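Local coordinates for cell surface protein (PDB 4GT6), which is of unknown function but, as an extracellular leucine-rich repeat protein, probably binds other proteins at the cell surface, at residues N230-L235 / G252-E257; F247-G252 / D274-I279; L89-I94 / L116-I121. All coordinates share one frame; numbering follows the deposited sequence.

Contact 1. Residues N230-L235 / G252-E257. With EDO (1,2-ethanediol), chain B.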
ATOM      1  N   ASN A 230      -1.154  19.049  18.287  1.00 28.21           N
ATOM      2  CA  ASN A 230      -1.327  20.510  18.246  1.00 27.99           C
ATOM      3  C   ASN A 230      -2.688  20.948  17.577  1.00 27.52           C
ATOM      4  O   ASN A 230      -2.932  22.145  17.408  1.00 25.55           O
ATOM      5  CB  ASN A 230      -0.135  21.180  17.529  1.00 29.99           C
ATOM      6  CG  ASN A 230      -0.104  21.048  16.013  1.00 49.63           C
ATOM      7  OD1 ASN A 230      -0.785  20.209  15.405  1.00 33.87           O
ATOM      8  ND2 ASN A 230       0.670  21.913  15.360  1.00 41.72           N
ATOM      9  N   GLY A 231      -3.503  19.977  17.165  1.00 23.61           N
ATOM     10  CA  GLY A 231      -4.799  20.237  16.536  1.00 22.76           C
ATOM     11  C   GLY A 231      -4.776  20.362  15.024  1.00 24.13           C
ATOM     12  O   GLY A 231      -5.836  20.470  14.414  1.00 22.51           O
ATOM     13  N   ASP A 232      -3.587  20.363  14.392  1.00 21.33           N
ATOM     14  CA  ASP A 232      -3.502  20.395  12.924  1.00 21.44           C
ATOM     15  C   ASP A 232      -3.993  19.099  12.339  1.00 21.01           C
ATOM     16  O   ASP A 232      -3.862  18.047  12.979  1.00 20.79           O
ATOM     17  CB  ASP A 232      -2.046  20.589  12.440  1.00 24.31           C
ATOM     18  CG  ASP A 232      -1.486  22.001  12.510  1.00 34.93           C
ATOM     19  OD1 ASP A 232      -2.276  22.950  12.761  1.00 33.40           O
ATOM     20  OD2 ASP A 232      -0.269  22.163  12.257  1.00 40.87           O
ATOM     21  N   TYR A 233      -4.477  19.143  11.089  1.00 17.09           N
ATOM     22  CA  TYR A 233      -4.871  17.935  10.398  1.00 16.94           C
ATOM     23  C   TYR A 233      -4.123  17.809   9.083  1.00 18.59           C
ATOM     24  O   TYR A 233      -3.819  18.817   8.448  1.00 17.52           O
ATOM     25  CB  TYR A 233      -6.376  17.948  10.080  1.00 18.51           C
ATOM     26  CG  TYR A 233      -7.305  17.858  11.266  1.00 19.36           C
ATOM     27  CD1 TYR A 233      -7.529  18.957  12.081  1.00 20.38           C
ATOM     28  CD2 TYR A 233      -8.040  16.706  11.509  1.00 21.94           C
ATOM     29  CE1 TYR A 233      -8.446  18.908  13.131  1.00 22.06           C
ATOM     30  CE2 TYR A 233      -8.944  16.636  12.574  1.00 23.44           C
ATOM     31  CZ  TYR A 233      -9.165  17.748  13.362  1.00 25.42           C
ATOM     32  OH  TYR A 233     -10.073  17.688  14.398  1.00 22.22           O
ATOM     33  N   ALA A 234      -3.885  16.580   8.658  1.00 16.13           N
ATOM     34  CA  ALA A 234      -3.381  16.283   7.320  1.00 15.76           C
ATOM     35  C   ALA A 234      -4.475  15.480   6.639  1.00 18.40           C
ATOM     36  O   ALA A 234      -5.010  14.544   7.253  1.00 16.85           O
ATOM     37  CB  ALA A 234      -2.069  15.479   7.378  1.00 15.97           C
ATOM     38  N   LEU A 235      -4.834  15.830   5.402  1.00 15.22           N
ATOM     39  CA  LEU A 235      -5.832  15.050   4.662  1.00 14.21           C
ATOM     40  C   LEU A 235      -5.094  13.859   4.053  1.00 16.91           C
ATOM     41  O   LEU A 235      -4.161  14.060   3.276  1.00 16.00           O
ATOM     42  CB  LEU A 235      -6.495  15.925   3.563  1.00 14.72           C
ATOM     43  CG  LEU A 235      -7.809  15.396   2.978  1.00 17.52           C
ATOM     44  CD1 LEU A 235      -8.608  16.540   2.358  1.00 17.41           C
ATOM     45  CD2 LEU A 235      -7.581  14.311   1.883  1.00 18.64           C
ATOM     46  N   GLY A 252      -8.146  24.489   8.751  1.00 14.63           N
ATOM     47  CA  GLY A 252      -7.580  23.706   9.851  1.00 14.89           C
ATOM     48  C   GLY A 252      -6.757  22.533   9.343  1.00 18.30           C
ATOM     49  O   GLY A 252      -6.055  21.880  10.125  1.00 17.03           O
ATOM     50  N   VAL A 253      -6.820  22.272   8.020  1.00 15.04           N
ATOM     51  CA  VAL A 253      -6.002  21.238   7.356  1.00 13.51           C
ATOM     52  C   VAL A 253      -4.681  21.908   6.986  1.00 17.30           C
ATOM     53  O   VAL A 253      -4.694  22.951   6.325  1.00 16.32           O
ATOM     54  CB  VAL A 253      -6.703  20.605   6.125  1.00 16.15           C
ATOM     55  CG1 VAL A 253      -5.718  19.712   5.333  1.00 15.27           C
ATOM     56  CG2 VAL A 253      -7.929  19.799   6.561  1.00 15.79           C
ATOM     57  N   ALA A 254      -3.556  21.351   7.450  1.00 13.73           N
ATOM     58  CA  ALA A 254      -2.235  21.945   7.207  1.00 14.77           C
ATOM     59  C   ALA A 254      -1.503  21.300   6.041  1.00 17.89           C
ATOM     60  O   ALA A 254      -0.552  21.878   5.508  1.00 18.11           O
ATOM     61  CB  ALA A 254      -1.387  21.814   8.460  1.00 16.73           C
ATOM     62  N   ARG A 255      -1.931  20.100   5.652  1.00 14.02           N
ATOM     63  CA  ARG A 255      -1.230  19.340   4.618  1.00 13.24           C
ATOM     64  C   ARG A 255      -2.176  18.431   3.861  1.00 16.26           C
ATOM     65  O   ARG A 255      -3.080  17.842   4.455  1.00 16.91           O
ATOM     66  CB  ARG A 255      -0.126  18.485   5.311  1.00 16.26           C
ATOM     67  CG  ARG A 255       0.523  17.398   4.400  1.00 22.65           C
ATOM     68  CD  ARG A 255       1.934  17.035   4.805  1.00 28.65           C
ATOM     69  NE  ARG A 255       2.499  15.978   3.951  1.00 24.16           N
ATOM     70  CZ  ARG A 255       3.324  16.178   2.924  1.00 35.98           C
ATOM     71  NH1 ARG A 255       3.671  17.408   2.568  1.00 27.10           N
ATOM     72  NH2 ARG A 255       3.804  15.145   2.240  1.00 20.83           N
ATOM     73  N   ILE A 256      -1.946  18.303   2.549  1.00 13.66           N
ATOM     74  CA  ILE A 256      -2.604  17.308   1.708  1.00 13.55           C
ATOM     75  C   ILE A 256      -1.524  16.252   1.542  1.00 16.63           C
ATOM     76  O   ILE A 256      -0.498  16.533   0.909  1.00 15.44           O
ATOM     77  CB  ILE A 256      -3.141  17.847   0.351  1.00 16.26           C
ATOM     78  CG1 ILE A 256      -4.143  18.992   0.546  1.00 16.85           C
ATOM     79  CG2 ILE A 256      -3.778  16.687  -0.444  1.00 14.91           C
ATOM     80  CD1 ILE A 256      -4.280  19.893  -0.720  1.00 21.94           C
ATOM     81  N   GLU A 257      -1.707  15.070   2.156  1.00 13.37           N
ATOM     82  CA  GLU A 257      -0.679  14.043   2.152  1.00 13.83           C
ATOM     83  C   GLU A 257      -0.544  13.390   0.740  1.00 16.03           C
ATOM     84  O   GLU A 257      -1.395  13.581  -0.137  1.00 15.02           O
ATOM     85  CB  GLU A 257      -0.934  13.018   3.280  1.00 16.11           C
ATOM     86  CG  GLU A 257       0.253  12.131   3.653  1.00 25.13           C
ATOM     87  CD  GLU A 257       1.581  12.854   3.781  1.00 36.99           C
ATOM     88  OE1 GLU A 257       1.781  13.530   4.816  1.00 24.29           O
ATOM     89  OE2 GLU A 257       2.369  12.839   2.806  1.00 22.53           O
TER
HETATM   90  C1  EDO B 900       6.504  14.932  -0.542  1.00 43.55           C
HETATM   91  O1  EDO B 900       5.383  14.052  -0.396  1.00 38.10           O
HETATM   92  C2  EDO B 900       6.054  16.413  -0.620  1.00 47.21           C
HETATM   93  O2  EDO B 900       5.972  16.986   0.675  1.00 48.98           O
HETATM   94  O   HOH W   1      -7.046  22.134  12.673  1.00 21.38           O

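Contact 2. Residues F247-G252 / D274-I279. With EDO (1,2-ethanediol), chain I.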
ATOM      1  N   PHE A 247     -15.302  19.703  -3.917  1.00 17.08           N
ATOM      2  CA  PHE A 247     -14.910  19.481  -2.526  1.00 16.17           C
ATOM      3  C   PHE A 247     -14.117  20.677  -2.053  1.00 18.81           C
ATOM      4  O   PHE A 247     -13.286  21.184  -2.791  1.00 18.31           O
ATOM      5  CB  PHE A 247     -14.112  18.171  -2.330  1.00 16.62           C
ATOM      6  CG  PHE A 247     -13.754  17.918  -0.872  1.00 18.05           C
ATOM      7  CD1 PHE A 247     -14.747  17.640   0.071  1.00 19.41           C
ATOM      8  CD2 PHE A 247     -12.429  17.980  -0.439  1.00 18.83           C
ATOM      9  CE1 PHE A 247     -14.420  17.425   1.419  1.00 19.59           C
ATOM     10  CE2 PHE A 247     -12.097  17.715   0.899  1.00 19.79           C
ATOM     11  CZ  PHE A 247     -13.095  17.464   1.824  1.00 18.70           C
ATOM     12  N   LYS A 248     -14.411  21.161  -0.850  1.00 15.57           N
ATOM     13  CA  LYS A 248     -13.647  22.235  -0.231  1.00 15.17           C
ATOM     14  C   LYS A 248     -12.920  21.626   0.957  1.00 19.66           C
ATOM     15  O   LYS A 248     -13.553  21.128   1.899  1.00 17.41           O
ATOM     16  CB  LYS A 248     -14.532  23.427   0.208  1.00 17.35           C
ATOM     17  CG  LYS A 248     -13.716  24.562   0.857  1.00 19.61           C
ATOM     18  CD  LYS A 248     -14.586  25.784   1.228  1.00 20.57           C
ATOM     19  CE  LYS A 248     -15.411  25.608   2.508  1.00 18.43           C
ATOM     20  NZ  LYS A 248     -16.495  26.649   2.590  1.00 20.27           N
ATOM     21  N   ILE A 249     -11.595  21.661   0.917  1.00 15.03           N
ATOM     22  CA  ILE A 249     -10.789  21.131   2.028  1.00 13.36           C
ATOM     23  C   ILE A 249     -11.029  22.052   3.249  1.00 14.45           C
ATOM     24  O   ILE A 249     -10.917  23.271   3.126  1.00 13.58           O
ATOM     25  CB  ILE A 249      -9.298  21.044   1.629  1.00 15.74           C
ATOM     26  CG1 ILE A 249      -9.110  19.998   0.493  1.00 16.08           C
ATOM     27  CG2 ILE A 249      -8.418  20.711   2.860  1.00 16.31           C
ATOM     28  CD1 ILE A 249      -7.740  20.090  -0.225  1.00 17.72           C
ATOM     29  N   PRO A 250     -11.366  21.495   4.430  1.00 13.32           N
ATOM     30  CA  PRO A 250     -11.679  22.369   5.575  1.00 13.59           C
ATOM     31  C   PRO A 250     -10.514  23.203   6.064  1.00 18.11           C
ATOM     32  O   PRO A 250      -9.354  22.764   6.073  1.00 15.47           O
ATOM     33  CB  PRO A 250     -12.089  21.399   6.688  1.00 14.88           C
ATOM     34  CG  PRO A 250     -12.458  20.125   5.993  1.00 18.75           C
ATOM     35  CD  PRO A 250     -11.637  20.072   4.732  1.00 14.24           C
ATOM     36  N   ASN A 251     -10.854  24.403   6.517  1.00 16.28           N
ATOM     37  CA  ASN A 251      -9.919  25.260   7.229  1.00 16.38           C
ATOM     38  C   ASN A 251      -9.439  24.458   8.468  1.00 17.95           C
ATOM     39  O   ASN A 251     -10.250  23.780   9.102  1.00 16.60           O
ATOM     40  CB  ASN A 251     -10.632  26.546   7.653  1.00 18.77           C
ATOM     41  CG  ASN A 251      -9.773  27.485   8.442  1.00 37.39           C
ATOM     42  OD1 ASN A 251      -8.571  27.582   8.209  1.00 29.40           O
ATOM     43  ND2 ASN A 251     -10.378  28.208   9.389  1.00 33.85           N
ATOM     44  N   GLY A 252      -8.146  24.489   8.751  1.00 14.63           N
ATOM     45  CA  GLY A 252      -7.580  23.706   9.851  1.00 14.89           C
ATOM     46  C   GLY A 252      -6.757  22.533   9.343  1.00 18.30           C
ATOM     47  O   GLY A 252      -6.055  21.880  10.125  1.00 17.03           O
ATOM     48  N   ASP A 274      -6.151  28.474   3.127  1.00 18.34           N
ATOM     49  CA  ASP A 274      -4.794  29.006   3.263  1.00 18.87           C
ATOM     50  C   ASP A 274      -4.028  28.345   4.425  1.00 22.16           C
ATOM     51  O   ASP A 274      -2.808  28.507   4.511  1.00 21.36           O
ATOM     52  CB  ASP A 274      -4.801  30.532   3.397  1.00 20.94           C
ATOM     53  CG  ASP A 274      -5.290  31.247   2.142  1.00 25.46           C
ATOM     54  OD1 ASP A 274      -5.157  30.674   1.032  1.00 22.18           O
ATOM     55  OD2 ASP A 274      -5.788  32.381   2.268  1.00 30.59           O
ATOM     56  N   SER A 275      -4.719  27.528   5.261  1.00 18.03           N
ATOM     57  CA  SER A 275      -4.037  26.767   6.322  1.00 17.03           C
ATOM     58  C   SER A 275      -3.171  25.654   5.704  1.00 17.73           C
ATOM     59  O   SER A 275      -2.251  25.178   6.364  1.00 17.94           O
ATOM     60  CB  SER A 275      -5.034  26.193   7.335  1.00 18.54           C
ATOM     61  OG  SER A 275      -6.002  25.332   6.754  1.00 17.08           O
ATOM     62  N   VAL A 276      -3.436  25.248   4.435  1.00 15.21           N
ATOM     63  CA  VAL A 276      -2.624  24.208   3.767  1.00 15.07           C
ATOM     64  C   VAL A 276      -1.255  24.809   3.424  1.00 18.50           C
ATOM     65  O   VAL A 276      -1.180  25.800   2.676  1.00 18.91           O
ATOM     66  CB  VAL A 276      -3.306  23.592   2.514  1.00 18.13           C
ATOM     67  CG1 VAL A 276      -2.330  22.687   1.730  1.00 17.54           C
ATOM     68  CG2 VAL A 276      -4.552  22.794   2.907  1.00 18.20           C
ATOM     69  N   VAL A 277      -0.197  24.230   3.984  1.00 14.22           N
ATOM     70  CA  VAL A 277       1.164  24.743   3.747  1.00 15.65           C
ATOM     71  C   VAL A 277       1.980  23.796   2.860  1.00 19.82           C
ATOM     72  O   VAL A 277       3.052  24.184   2.390  1.00 18.92           O
ATOM     73  CB  VAL A 277       1.931  25.101   5.044  1.00 20.74           C
ATOM     74  CG1 VAL A 277       1.201  26.190   5.828  1.00 20.44           C
ATOM     75  CG2 VAL A 277       2.208  23.873   5.915  1.00 20.67           C
ATOM     76  N   SER A 278       1.524  22.548   2.668  1.00 16.45           N
ATOM     77  CA  SER A 278       2.260  21.606   1.809  1.00 15.87           C
ATOM     78  C   SER A 278       1.334  20.561   1.201  1.00 19.61           C
ATOM     79  O   SER A 278       0.292  20.241   1.757  1.00 16.81           O
ATOM     80  CB  SER A 278       3.397  20.912   2.564  1.00 18.38           C
ATOM     81  OG  SER A 278       2.916  20.065   3.591  1.00 22.59           O
ATOM     82  N   ILE A 279       1.740  20.053   0.045  1.00 17.88           N
ATOM     83  CA  ILE A 279       1.050  19.015  -0.736  1.00 17.80           C
ATOM     84  C   ILE A 279       2.044  17.898  -0.995  1.00 20.45           C
ATOM     85  O   ILE A 279       3.172  18.184  -1.412  1.00 19.64           O
ATOM     86  CB  ILE A 279       0.512  19.587  -2.071  1.00 20.60           C
ATOM     87  CG1 ILE A 279      -0.387  20.824  -1.853  1.00 20.80           C
ATOM     88  CG2 ILE A 279      -0.246  18.518  -2.850  1.00 19.95           C
ATOM     89  CD1 ILE A 279      -0.690  21.596  -3.162  1.00 29.15           C
TER
HETATM   90  C1  EDO I 907      -7.759  30.128  -1.330  1.00 62.68           C
HETATM   91  O1  EDO I 907      -7.450  29.634  -0.036  1.00 59.39           O
HETATM   92  C2  EDO I 907      -7.273  31.599  -1.479  1.00 64.31           C
HETATM   93  O2  EDO I 907      -5.854  31.657  -1.412  1.00 64.13           O
HETATM   94  O   HOH W   2      -7.295  28.905   6.353  1.00 29.30           O

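Contact 3. Residues L89-I94 / L116-I121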
ATOM      1  N   LEU A  89      -0.220 -21.114  -6.869  1.00 12.69           N
ATOM      2  CA  LEU A  89      -0.720 -21.670  -5.612  1.00 11.86           C
ATOM      3  C   LEU A  89      -2.142 -21.115  -5.355  1.00 17.13           C
ATOM      4  O   LEU A  89      -2.318 -19.895  -5.251  1.00 16.63           O
ATOM      5  CB  LEU A  89       0.239 -21.344  -4.461  1.00 11.03           C
ATOM      6  CG  LEU A  89      -0.198 -21.753  -3.036  1.00 13.87           C
ATOM      7  CD1 LEU A  89      -0.320 -23.286  -2.903  1.00 14.67           C
ATOM      8  CD2 LEU A  89       0.843 -21.242  -1.986  1.00 15.25           C
ATOM      9  N   LYS A  90      -3.140 -22.013  -5.318  1.00 13.65           N
ATOM     10  CA  LYS A  90      -4.556 -21.618  -5.155  1.00 13.38           C
ATOM     11  C   LYS A  90      -5.021 -21.596  -3.720  1.00 18.54           C
ATOM     12  O   LYS A  90      -5.877 -20.780  -3.361  1.00 16.38           O
ATOM     13  CB  LYS A  90      -5.494 -22.618  -5.883  1.00 16.04           C
ATOM     14  CG  LYS A  90      -5.272 -22.823  -7.384  1.00 23.40           C
ATOM     15  CD  LYS A  90      -5.491 -21.549  -8.161  1.00 21.59           C
ATOM     16  CE  LYS A  90      -5.661 -21.768  -9.656  1.00 20.83           C
ATOM     17  NZ  LYS A  90      -5.870 -20.452 -10.355  1.00 21.60           N
ATOM     18  N   ARG A  91      -4.518 -22.536  -2.909  1.00 16.66           N
ATOM     19  CA  ARG A  91      -5.013 -22.700  -1.546  0.67 17.00           C
ATOM     20  C   ARG A  91      -3.953 -23.199  -0.591  1.00 20.16           C
ATOM     21  O   ARG A  91      -3.082 -23.994  -0.970  1.00 18.36           O
ATOM     22  CB  ARG A  91      -6.217 -23.682  -1.538  0.67 19.38           C
ATOM     23  CG  ARG A  91      -5.893 -25.153  -1.898  0.67 23.65           C
ATOM     24  CD  ARG A  91      -7.113 -26.002  -2.273  0.67 28.15           C
ATOM     25  NE  ARG A  91      -7.800 -25.443  -3.438  0.67 35.86           N
ATOM     26  CZ  ARG A  91      -7.467 -25.672  -4.708  0.67 44.43           C
ATOM     27  NH1 ARG A  91      -6.484 -26.514  -5.005  0.67 29.96           N
ATOM     28  NH2 ARG A  91      -8.117 -25.065  -5.689  0.67 29.13           N
ATOM     29  N   VAL A  92      -4.062 -22.763   0.651  1.00 18.14           N
ATOM     30  CA  VAL A  92      -3.204 -23.178   1.747  1.00 19.46           C
ATOM     31  C   VAL A  92      -4.189 -23.631   2.800  1.00 27.83           C
ATOM     32  O   VAL A  92      -4.877 -22.776   3.355  1.00 30.39           O
ATOM     33  CB  VAL A  92      -2.249 -22.046   2.214  1.00 22.99           C
ATOM     34  CG1 VAL A  92      -1.439 -22.515   3.405  1.00 23.91           C
ATOM     35  CG2 VAL A  92      -1.314 -21.630   1.082  1.00 22.80           C
ATOM     36  N   THR A  93      -4.332 -24.954   3.024  1.00 22.99           N
ATOM     37  CA  THR A  93      -5.332 -25.450   3.971  1.00 22.43           C
ATOM     38  C   THR A  93      -4.722 -26.190   5.165  1.00 23.25           C
ATOM     39  O   THR A  93      -3.539 -26.478   5.180  1.00 19.08           O
ATOM     40  CB  THR A  93      -6.296 -26.398   3.251  1.00 26.90           C
ATOM     41  OG1 THR A  93      -5.564 -27.510   2.722  1.00 29.57           O
ATOM     42  CG2 THR A  93      -7.125 -25.691   2.171  1.00 33.12           C
ATOM     43  N   ILE A  94      -5.560 -26.514   6.158  1.00 21.44           N
ATOM     44  CA  ILE A  94      -5.099 -27.261   7.326  1.00 20.24           C
ATOM     45  C   ILE A  94      -5.475 -28.704   7.130  1.00 22.98           C
ATOM     46  O   ILE A  94      -6.617 -29.003   6.783  1.00 24.30           O
ATOM     47  CB  ILE A  94      -5.647 -26.689   8.675  1.00 23.07           C
ATOM     48  CG1 ILE A  94      -5.422 -25.144   8.795  1.00 23.87           C
ATOM     49  CG2 ILE A  94      -5.035 -27.443   9.879  1.00 20.68           C
ATOM     50  CD1 ILE A  94      -3.929 -24.687   8.818  1.00 25.37           C
ATOM     51  N   LEU A 116      -3.597 -17.118  -5.236  1.00 13.79           N
ATOM     52  CA  LEU A 116      -3.985 -17.617  -3.922  1.00 14.00           C
ATOM     53  C   LEU A 116      -5.349 -17.025  -3.497  1.00 17.50           C
ATOM     54  O   LEU A 116      -5.518 -15.816  -3.506  1.00 17.49           O
ATOM     55  CB  LEU A 116      -2.875 -17.273  -2.910  1.00 13.39           C
ATOM     56  CG  LEU A 116      -3.103 -17.675  -1.462  1.00 16.89           C
ATOM     57  CD1 LEU A 116      -3.208 -19.240  -1.296  1.00 15.82           C
ATOM     58  CD2 LEU A 116      -1.990 -17.091  -0.587  1.00 17.60           C
ATOM     59  N   THR A 117      -6.332 -17.889  -3.249  1.00 16.25           N
ATOM     60  CA  THR A 117      -7.684 -17.430  -2.869  1.00 16.67           C
ATOM     61  C   THR A 117      -8.121 -17.909  -1.477  1.00 23.25           C
ATOM     62  O   THR A 117      -8.913 -17.224  -0.827  1.00 23.33           O
ATOM     63  CB  THR A 117      -8.739 -17.883  -3.898  1.00 23.34           C
ATOM     64  OG1 THR A 117      -8.702 -19.309  -4.039  1.00 24.56           O
ATOM     65  CG2 THR A 117      -8.552 -17.224  -5.256  1.00 23.43           C
ATOM     66  N   ASP A 118      -7.632 -19.079  -1.041  0.50 19.67           N
ATOM     67  CA  ASP A 118      -8.034 -19.685   0.230  0.50 19.71           C
ATOM     68  C   ASP A 118      -6.885 -19.689   1.209  0.50 23.88           C
ATOM     69  O   ASP A 118      -5.906 -20.409   1.004  0.50 23.59           O
ATOM     70  CB  ASP A 118      -8.553 -21.121   0.001  0.50 22.02           C
ATOM     71  CG  ASP A 118      -9.721 -21.249  -0.964  0.50 33.10           C
ATOM     72  OD1 ASP A 118     -10.399 -20.228  -1.223  0.50 32.58           O
ATOM     73  OD2 ASP A 118      -9.965 -22.373  -1.452  0.50 42.74           O
ATOM     74  N   ILE A 119      -7.001 -18.884   2.279  1.00 20.73           N
ATOM     75  CA  ILE A 119      -5.960 -18.796   3.303  1.00 22.33           C
ATOM     76  C   ILE A 119      -6.527 -18.953   4.748  1.00 25.21           C
ATOM     77  O   ILE A 119      -6.395 -18.017   5.540  1.00 22.61           O
ATOM     78  CB  ILE A 119      -5.116 -17.488   3.175  1.00 26.83           C
ATOM     79  CG1 ILE A 119      -5.986 -16.225   3.019  1.00 28.70           C
ATOM     80  CG2 ILE A 119      -4.106 -17.612   2.079  1.00 30.05           C
ATOM     81  CD1 ILE A 119      -5.253 -14.859   3.360  1.00 38.02           C
ATOM     82  N   PRO A 120      -7.024 -20.144   5.165  1.00 26.07           N
ATOM     83  CA  PRO A 120      -7.486 -20.303   6.575  1.00 27.18           C
ATOM     84  C   PRO A 120      -6.399 -20.165   7.648  1.00 32.69           C
ATOM     85  O   PRO A 120      -6.718 -20.059   8.823  1.00 35.91           O
ATOM     86  CB  PRO A 120      -8.029 -21.730   6.609  1.00 30.03           C
ATOM     87  CG  PRO A 120      -7.305 -22.448   5.467  1.00 34.34           C
ATOM     88  CD  PRO A 120      -7.259 -21.382   4.394  1.00 29.22           C
ATOM     89  N   ILE A 121      -5.135 -20.168   7.270  1.00 30.85           N
ATOM     90  CA  ILE A 121      -4.000 -20.024   8.187  1.00 31.72           C
ATOM     91  C   ILE A 121      -4.047 -18.670   8.967  1.00 39.47           C
ATOM     92  O   ILE A 121      -3.328 -18.509   9.949  1.00 40.83           O
ATOM     93  CB  ILE A 121      -2.661 -20.181   7.422  1.00 34.44           C
ATOM     94  CG1 ILE A 121      -2.565 -19.186   6.268  1.00 35.50           C
ATOM     95  CG2 ILE A 121      -2.488 -21.626   6.930  1.00 35.84           C
ATOM     96  CD1 ILE A 121      -1.220 -18.793   5.924  1.00 48.13           C
TER

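Contact 1. Residues N230-L235 / G252-E257
The Tyr233 ring meets Gly252 at its edge. Gly252 O lies near the ring plane, 3.8 Å from Tyr233 CD1, and a water sits in that plane, bridging Gly252 O and Gly231 O. The guanidinium of Arg255 is used at its edge. NE and NH2 grip Glu257 side-on, with NE 2.7 Å from Glu257 OE1 in a nearly straight bond (169°). Glu257 OE1 is met from above the carboxylate plane, OE2 on its syn side, somewhat out of the plane. NH1 and NH2 also hold a 1,2-ethanediol, and NH1 bonds Ser278 OG. An alanine in place of Arg255 would probably cost the Glu257 carboxylate its charged mate and the side-on grip that holds it. The backbones pair as parallel strands, 252-257 belonging to a BspA-type leucine-rich repeat region, and strand 224-227 runs antiparallel on the other side of 233-237. Ala254 N reaches Tyr233 O at 2.7 Å and Leu235 N reaches Arg255 O at 2.8 Å. Glu257 N then bonds Leu235 O. A beta bulge between Tyr233 and Ala234 shifts the register; Arg255 N is buried without a partner. Val253, on their face, packs CG1 4.3 Å from Leu235 CB and turns CG2 to Tyr233 CB.

Contact 2. Residues F247-G252 / D274-I279
Ser275 points its side chain at the turn Asn251-Gly252. Its OG lies between the backbone N and the carbonyl carbon (chi1 59°), and it takes the N-H of Gly252 at 3.0 Å from Gly252 N to Ser275 OG. That bond is moderately bent, 152° at the hydrogen. The same OG is also hydrogen-bonded to Val253 O, so one hydroxyl links backbone groups of two consecutive residues of the neighbouring coil.

Asn251 stands beside this hydroxyl. Its CG is anti to the backbone N, and OD1 comes within 3.7 Å of Ser275 OG. The amide oxygen accepts instead from a water, 2.6 Å from Asn251 OD1. The water in turn accepts a weak bond from Ser275 N. Asn251 therefore reaches the backbone of Ser275 through solvent.

Both segments belong to a BspA-type leucine-rich repeat region, where successive coils stack along the solenoid. Here Ile249 points toward the other segment and meets Val276 at the apolar side. A methyl meets a methyl: Ile249 CG2 lies 4.4 Å from Val276 CG2. This touch is loose, and other residues fill in round it. Ile249 also packs on Ile256 and Leu235, and Val276 on Val253.

Gly252 has a positive phi of 108°. A beta carbon there would be jammed against the carbonyl O of Asn251, so the turn suits a residue without a side chain. On the 274-279 side, Asp274 does not reach the other segment. Its OD1 accepts from Ser297 N and from O2 of a 1,2-ethanediol, 2.7 Å from Asp274 OD1. A serine of the next coil makes a comparable link, with Ser296 OG hydrogen-bonded to Val276 O.

Contact 3. Residues L89-I94 / L116-I121
Arg91 and Asp118 are joined through their backbones in a single bridge. Val92 N donates to Asp118 O at 3.0 Å. Arg91 CA adds a CA-H...O contact to the same oxygen. One residue pair earlier, Lys90 O takes the N-H of Thr117, 2.9 Å away from Thr117 N and almost straight at 176°. Asp118 N gives that carbonyl a second, weak bond.

Charge plays a looser part, and a tentative one, since both side chains have a second conformer. Arg91 NE lies 4.2 Å from Asp118 OD2, beyond a salt bridge, although the carboxylate oxygen is at the edge of the guanidinium. The aliphatic bases of the two chains make the closer touch, with Arg91 CB 3.8 Å from Asp118 CB. Lys90 CB sits over one face of the guanidinium, toward its rim. Lys90 itself forms a salt bridge with Glu115.

Apolar packing covers the other side of the backbone. Val92 spreads its two methyls between two partners. CG2, anti to the carbonyl carbon, turns to Leu116, 3.9 Å from its CD1. CG1, anti to the backbone N (chi1 177°), turns to Ile121, 3.8 Å from its CG2. These side chains cross obliquely. Ile121 CG2 also meets Ile94 CD1, so one methyl is held by two residues. Phe110 packs on both Val92 and Ile121.

Pro120 CB points toward the strand. Its CD lies against Val92 O, and its CG is 3.9 Å from Thr93 CA. A proline has no N-H to give, so the backbone pairing does not continue here in the usual way. A single backbone bridge between coils, over a core of leucine, isoleucine and valine, fits a leucine-rich repeat solenoid; both segments lie in a BspA-type repeat region.

Contacts 1 and 2 are close neighbours, with centres about 7 Å apart, and they share Gly252. They touch directly: Ala254 O is 2.8 Å from Val277 N, a probable hydrogen bond, and Ile256 CD1 packs 3.5 Å from Ile249 CD1. Both reach the sheet in which strands 253-256 and 278-279 are neighbours. Contact 3 lies on the opposite side of the chain's centre, its centre about 41 Å from that of contact 1 and about 45 Å from that of contact 2. Contacts 2 and 3 lie in different BspA-type repeat regions. The sodium ion, bound at Ser297 and Glu320, is about 11 Å from the side chain of Val276 in contact 2 and about 14 Å from that of Ile256 in contact 1.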